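Putative oxidoreductase (Pseudomonas putida, PDB 3L6D) probably acts as an NADP-binding oxidoreductase, pairing a 6-phosphogluconate dehydrogenase-type nucleotide domain with a helical domain like that of NADPH-dependent reductive aminases. Local coordinates at the interface of chains A and B. Numbering follows the deposited sequence. Chains: chain A/B, Putative oxidoreductase.

Contact 1: the interface of chains A and B. Residues chain A 245, 249, 252, 266; chain B 177, 180-181, 184.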
# COMPACT_ATOMS: atom_id res chain seq x y z
N HIS A 245 -1.61 -15.97 -10.22
CA HIS A 245 -1.02 -15.31 -9.04
C HIS A 245 -0.56 -16.30 -8.00
O HIS A 245 0.49 -16.10 -7.39
CB HIS A 245 -1.98 -14.30 -8.39
CG HIS A 245 -2.03 -13.01 -9.12
ND1 HIS A 245 -2.53 -12.90 -10.40
CD2 HIS A 245 -1.60 -11.77 -8.77
CE1 HIS A 245 -2.44 -11.63 -10.79
NE2 HIS A 245 -1.88 -10.93 -9.82
N PHE A 249 3.07 -16.40 -6.55
CA PHE A 249 3.34 -16.25 -5.12
C PHE A 249 4.18 -17.44 -4.60
O PHE A 249 5.09 -17.26 -3.77
CB PHE A 249 2.04 -16.18 -4.33
CG PHE A 249 1.25 -14.91 -4.53
CD1 PHE A 249 1.47 -14.07 -5.62
CD2 PHE A 249 0.21 -14.61 -3.65
CE1 PHE A 249 0.69 -12.97 -5.83
CE2 PHE A 249 -0.55 -13.49 -3.84
CZ PHE A 249 -0.32 -12.65 -4.94
N ILE A 252 7.76 -16.94 -5.33
CA ILE A 252 8.33 -15.92 -4.44
C ILE A 252 8.65 -16.53 -3.07
O ILE A 252 9.75 -16.31 -2.53
CB ILE A 252 7.39 -14.69 -4.33
CG1 ILE A 252 7.38 -13.92 -5.67
CG2 ILE A 252 7.83 -13.76 -3.19
CD1 ILE A 252 6.13 -13.05 -5.90
N PHE A 266 4.02 -12.51 4.27
CA PHE A 266 3.92 -13.12 2.95
C PHE A 266 3.45 -14.59 2.96
O PHE A 266 2.63 -14.99 2.11
CB PHE A 266 5.20 -12.97 2.09
CG PHE A 266 4.94 -13.25 0.62
CD1 PHE A 266 4.28 -12.31 -0.19
CD2 PHE A 266 5.31 -14.46 0.05
CE1 PHE A 266 3.98 -12.59 -1.55
CE2 PHE A 266 5.04 -14.74 -1.31
CZ PHE A 266 4.35 -13.81 -2.11
N THR B 177 12.33 -10.22 -6.10
CA THR B 177 11.63 -11.10 -5.19
C THR B 177 10.95 -10.33 -4.03
O THR B 177 9.74 -10.49 -3.79
CB THR B 177 12.58 -12.23 -4.66
OG1 THR B 177 12.96 -13.05 -5.77
CG2 THR B 177 11.88 -13.09 -3.61
N HIS B 180 8.13 -7.88 -5.23
CA HIS B 180 6.84 -8.51 -5.52
C HIS B 180 6.19 -9.05 -4.24
O HIS B 180 4.95 -9.01 -4.12
CB HIS B 180 6.94 -9.56 -6.63
CG HIS B 180 7.12 -8.97 -7.99
ND1 HIS B 180 8.35 -8.58 -8.47
CD2 HIS B 180 6.23 -8.68 -8.97
CE1 HIS B 180 8.22 -8.10 -9.69
NE2 HIS B 180 6.93 -8.12 -10.01
N ALA B 181 7.01 -9.52 -3.28
CA ALA B 181 6.46 -9.93 -1.99
C ALA B 181 5.67 -8.75 -1.37
O ALA B 181 4.51 -8.92 -0.98
CB ALA B 181 7.55 -10.43 -1.02
N PHE B 184 2.47 -7.63 -3.78
CA PHE B 184 1.36 -8.58 -3.74
C PHE B 184 0.77 -8.71 -2.35
O PHE B 184 -0.44 -8.80 -2.19
CB PHE B 184 1.76 -9.95 -4.25
CG PHE B 184 2.05 -10.00 -5.71
CD1 PHE B 184 1.16 -9.44 -6.63
CD2 PHE B 184 3.20 -10.62 -6.19
CE1 PHE B 184 1.42 -9.49 -8.00
CE2 PHE B 184 3.46 -10.72 -7.57
CZ PHE B 184 2.59 -10.14 -8.48
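A:Phe249 and B:Phe184 meet at the apolar centre of this patch, an example of how interlocking helices of two copies of one protein bury aromatic side chains. The two rings are tilted about 36° to each other, and CE1 of A:Phe249 stands over one face of B:Phe184, offset toward the rim and 3.3 Å from CG. CZ of A:Phe249 reaches back to CB of B:Phe184 at 3.5 Å, so the contact follows the ring's root as well as its face. With CG of B:Phe184 anti to its carbonyl carbon (chi1 -69°), the ring leans away from helix 169-199 toward helix 242-258 of the other chain. A:Ile252 supplies the neighbouring aliphatic wedge. Its CD1 sits in the ring plane at the edge of B:Phe184, 3.8 Å from CD2, and also touches CB of B:His180 at 3.7 Å, while its CG2 branch turns to the methyl of B:Ala181. At B:Ala181 the A:Phe266 ring reaches the helix backbone, CE1 3.7 Å from CA. Toward the polar rim, the CD2-NE2 edge of A:His245 points at the rim of the same B:Phe184 face that A:Phe249 covers, the planes 75° apart and CD2 3.9 Å from CE1 of the phenyl ring. This packing probably contributes to holding the two copies together. At the opposite end, the backbone O of B:Thr177 lies 3.8 Å from the CG2 methyl of A:Ile252.

Contact 2: the interface of chains A and B. Residues chain A 200, 252, 255-256; chain B 177-178, 181.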
# COMPACT_ATOMS: atom_id res chain seq x y z
N PHE A 200 19.18 -10.68 1.83
CA PHE A 200 19.76 -10.97 0.54
C PHE A 200 21.02 -10.15 0.30
O PHE A 200 21.62 -10.27 -0.76
CB PHE A 200 18.77 -10.70 -0.60
CG PHE A 200 17.73 -11.79 -0.80
CD1 PHE A 200 16.45 -11.65 -0.28
CD2 PHE A 200 18.02 -12.93 -1.53
CE1 PHE A 200 15.48 -12.64 -0.47
CE2 PHE A 200 17.07 -13.90 -1.75
CZ PHE A 200 15.79 -13.77 -1.20
N ILE A 252 7.76 -16.94 -5.33
CA ILE A 252 8.33 -15.92 -4.44
C ILE A 252 8.65 -16.53 -3.07
O ILE A 252 9.75 -16.31 -2.53
CB ILE A 252 7.39 -14.69 -4.33
CG1 ILE A 252 7.38 -13.92 -5.67
CG2 ILE A 252 7.83 -13.76 -3.19
CD1 ILE A 252 6.13 -13.05 -5.90
N SER A 255 11.76 -18.74 -3.14
CA SER A 255 13.01 -17.96 -3.02
C SER A 255 13.23 -17.44 -1.60
O SER A 255 14.34 -17.50 -1.08
CB SER A 255 13.06 -16.76 -3.95
OG SER A 255 12.45 -17.01 -5.20
N LEU A 256 12.20 -16.89 -0.99
CA LEU A 256 12.33 -16.43 0.39
C LEU A 256 12.70 -17.57 1.34
O LEU A 256 13.62 -17.42 2.15
CB LEU A 256 11.04 -15.76 0.87
CG LEU A 256 10.70 -14.52 0.05
CD1 LEU A 256 9.26 -14.18 0.36
CD2 LEU A 256 11.67 -13.37 0.44
N THR B 177 12.33 -10.22 -6.10
CA THR B 177 11.63 -11.10 -5.19
C THR B 177 10.95 -10.33 -4.03
O THR B 177 9.74 -10.49 -3.79
CB THR B 177 12.58 -12.23 -4.66
OG1 THR B 177 12.96 -13.05 -5.77
CG2 THR B 177 11.88 -13.09 -3.61
N VAL B 178 11.72 -9.49 -3.34
CA VAL B 178 11.19 -8.77 -2.22
C VAL B 178 10.22 -7.64 -2.67
O VAL B 178 9.25 -7.34 -1.95
CB VAL B 178 12.37 -8.23 -1.29
CG1 VAL B 178 13.34 -9.39 -0.97
CG2 VAL B 178 13.13 -7.10 -1.95
N ALA B 181 7.01 -9.52 -3.28
CA ALA B 181 6.46 -9.93 -1.99
C ALA B 181 5.67 -8.75 -1.37
O ALA B 181 4.51 -8.92 -0.98
CB ALA B 181 7.55 -10.43 -1.02
O HOH W 1 10.93 -14.92 -6.40
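The side chain of B:Thr177 fits against one side of helix 242-258 of chain A, its methyl and hydroxyl doing different work. CG2 takes the apolar share, resting 3.9 Å from CB of A:Ser255 and 4.1 Å from CD2 of A:Leu256, whose side chain runs past it in the opposite direction. The hydroxyl OG1 is 4.0 Å from OG of A:Ser255, too far for a direct link, and a water links the two hydroxyls: it lies 2.8 Å from OG1 of B:Thr177 and 2.9 Å from OG of A:Ser255. B:Thr177 holds OG1 beside its own backbone N (chi1 -65°), which sends the hydroxyl toward the water and the methyl toward A:Leu256. One residue on, B:Val178 offers CG1 to A:Phe200, meeting CD1 of the ring at 3.9 Å. Behind this first shell, CD2 of A:Leu256 lies in plane at the edge of the A:Phe200 ring, a packing within chain A that should steady both apolar partners. The patch thus joins helix 169-199 of one copy to helix 242-258 and the loop residue A:Phe200 of the other, and appears to set the register of the helices where the two subunits interlock.

Contact 3: the interface of chains A and B. Residues chain A 271-272, 275, 293; chain B 262, 264.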
# COMPACT_ATOMS: atom_id res chain seq x y z
N GLN A 271 -1.04 -18.42 1.83
CA GLN A 271 -2.08 -19.30 2.39
C GLN A 271 -3.49 -18.85 1.98
O GLN A 271 -4.34 -19.70 1.69
CB GLN A 271 -1.96 -19.33 3.90
CG GLN A 271 -2.89 -20.32 4.57
CD GLN A 271 -3.01 -20.08 6.07
OE1 GLN A 271 -2.60 -19.03 6.58
NE2 GLN A 271 -3.57 -21.06 6.78
N VAL A 272 -3.71 -17.53 1.95
CA VAL A 272 -4.99 -16.93 1.54
C VAL A 272 -5.31 -17.23 0.07
O VAL A 272 -6.39 -17.77 -0.25
CB VAL A 272 -4.99 -15.37 1.78
CG1 VAL A 272 -6.09 -14.69 1.01
CG2 VAL A 272 -5.11 -15.08 3.27
N ARG A 275 -5.87 -20.99 -0.82
CA ARG A 275 -7.20 -21.33 -0.36
C ARG A 275 -8.25 -20.89 -1.37
O ARG A 275 -9.16 -21.67 -1.70
CB ARG A 275 -7.44 -20.66 0.97
CG ARG A 275 -7.20 -21.53 2.17
CD ARG A 275 -8.54 -21.97 2.74
NE ARG A 275 -9.37 -20.82 3.10
CZ ARG A 275 -10.59 -20.91 3.63
NH1 ARG A 275 -11.27 -19.81 3.92
NH2 ARG A 275 -11.12 -22.11 3.85
N PHE A 293 -13.15 -14.69 1.98
CA PHE A 293 -13.32 -14.28 3.38
C PHE A 293 -14.78 -14.23 3.87
O PHE A 293 -15.00 -14.08 5.07
CB PHE A 293 -12.67 -12.91 3.65
CG PHE A 293 -11.18 -12.90 3.43
CD1 PHE A 293 -10.64 -12.46 2.23
CD2 PHE A 293 -10.32 -13.40 4.41
CE1 PHE A 293 -9.27 -12.49 2.01
CE2 PHE A 293 -8.92 -13.43 4.19
CZ PHE A 293 -8.41 -12.97 3.01
N TRP B 262 -11.87 -14.41 9.64
CA TRP B 262 -10.58 -15.06 9.43
C TRP B 262 -9.66 -14.04 8.81
O TRP B 262 -9.89 -13.56 7.69
CB TRP B 262 -10.74 -16.24 8.47
CG TRP B 262 -9.48 -17.03 8.18
CD1 TRP B 262 -8.65 -17.63 9.08
CD2 TRP B 262 -8.94 -17.34 6.87
NE1 TRP B 262 -7.62 -18.30 8.42
CE2 TRP B 262 -7.78 -18.13 7.07
CE3 TRP B 262 -9.33 -17.02 5.57
CZ2 TRP B 262 -7.00 -18.60 6.01
CZ3 TRP B 262 -8.55 -17.49 4.50
CH2 TRP B 262 -7.40 -18.27 4.74
N PRO B 264 -5.83 -14.23 8.56
CA PRO B 264 -4.49 -14.75 8.79
C PRO B 264 -3.38 -13.75 8.51
O PRO B 264 -2.35 -13.82 9.17
CB PRO B 264 -4.40 -15.91 7.79
CG PRO B 264 -5.38 -15.54 6.71
CD PRO B 264 -6.52 -14.96 7.48
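The indole of B:Trp262 has A:Arg275 at the rim of one face, and B:Pro264 with A:Phe293 on the other. The proline, from within chain B, places CD 3.3 Å above the plane over the centre. On the opposite face, the guanidinium of A:Arg275 presents its NE-NH1 edge to the benzo rim, with the planes 75° apart: NE lies 3.6 Å from CH2, and NH1 the same distance from CZ3. A bend at chi3 (-58°) lays NE and NH1 along that rim. A:Phe293 lies on the proline side with its ring tilted about 34° from the indole plane, its CE2 corner 3.9 Å from CE3 of B:Trp262 and CD2 also close to the tryptophan backbone O, at 3.3 Å. Farther along, A:Val272 directs CG2 into B:Pro264, snugly packed at 3.5 Å from CG. A:Gln271, extended beyond CG, brings its amide oxygen OE1 to 3.8 Å from CB of the same proline. The tryptophan is therefore clasped by helix 264-281 and the 3-10 helix 286-293 of the partner, while B:Pro264 begins helix 264-281 of its own chain. Such an aromatic anchor plausibly fixes how the C-terminal helices of the two copies are placed together.

Contacts 1 and 2 are neighbouring stretches of one helix-against-helix seam: their C-alpha centres lie about 7 Å apart, and they share A:Ile252, B:Thr177 and B:Ala181. Contact 3 is more distant, its centre about 15 Å from contact 1 and 20 Å from contact 2, yet helix 264-281 of chain A ties it to contact 1 through A:Phe266. Because the interface is two-fold symmetric, each contact recurs with the chains exchanged. That several C-terminal helices of each copy interlock with the other suggests a genuine dimer, although the structure alone does not prove the state in solution.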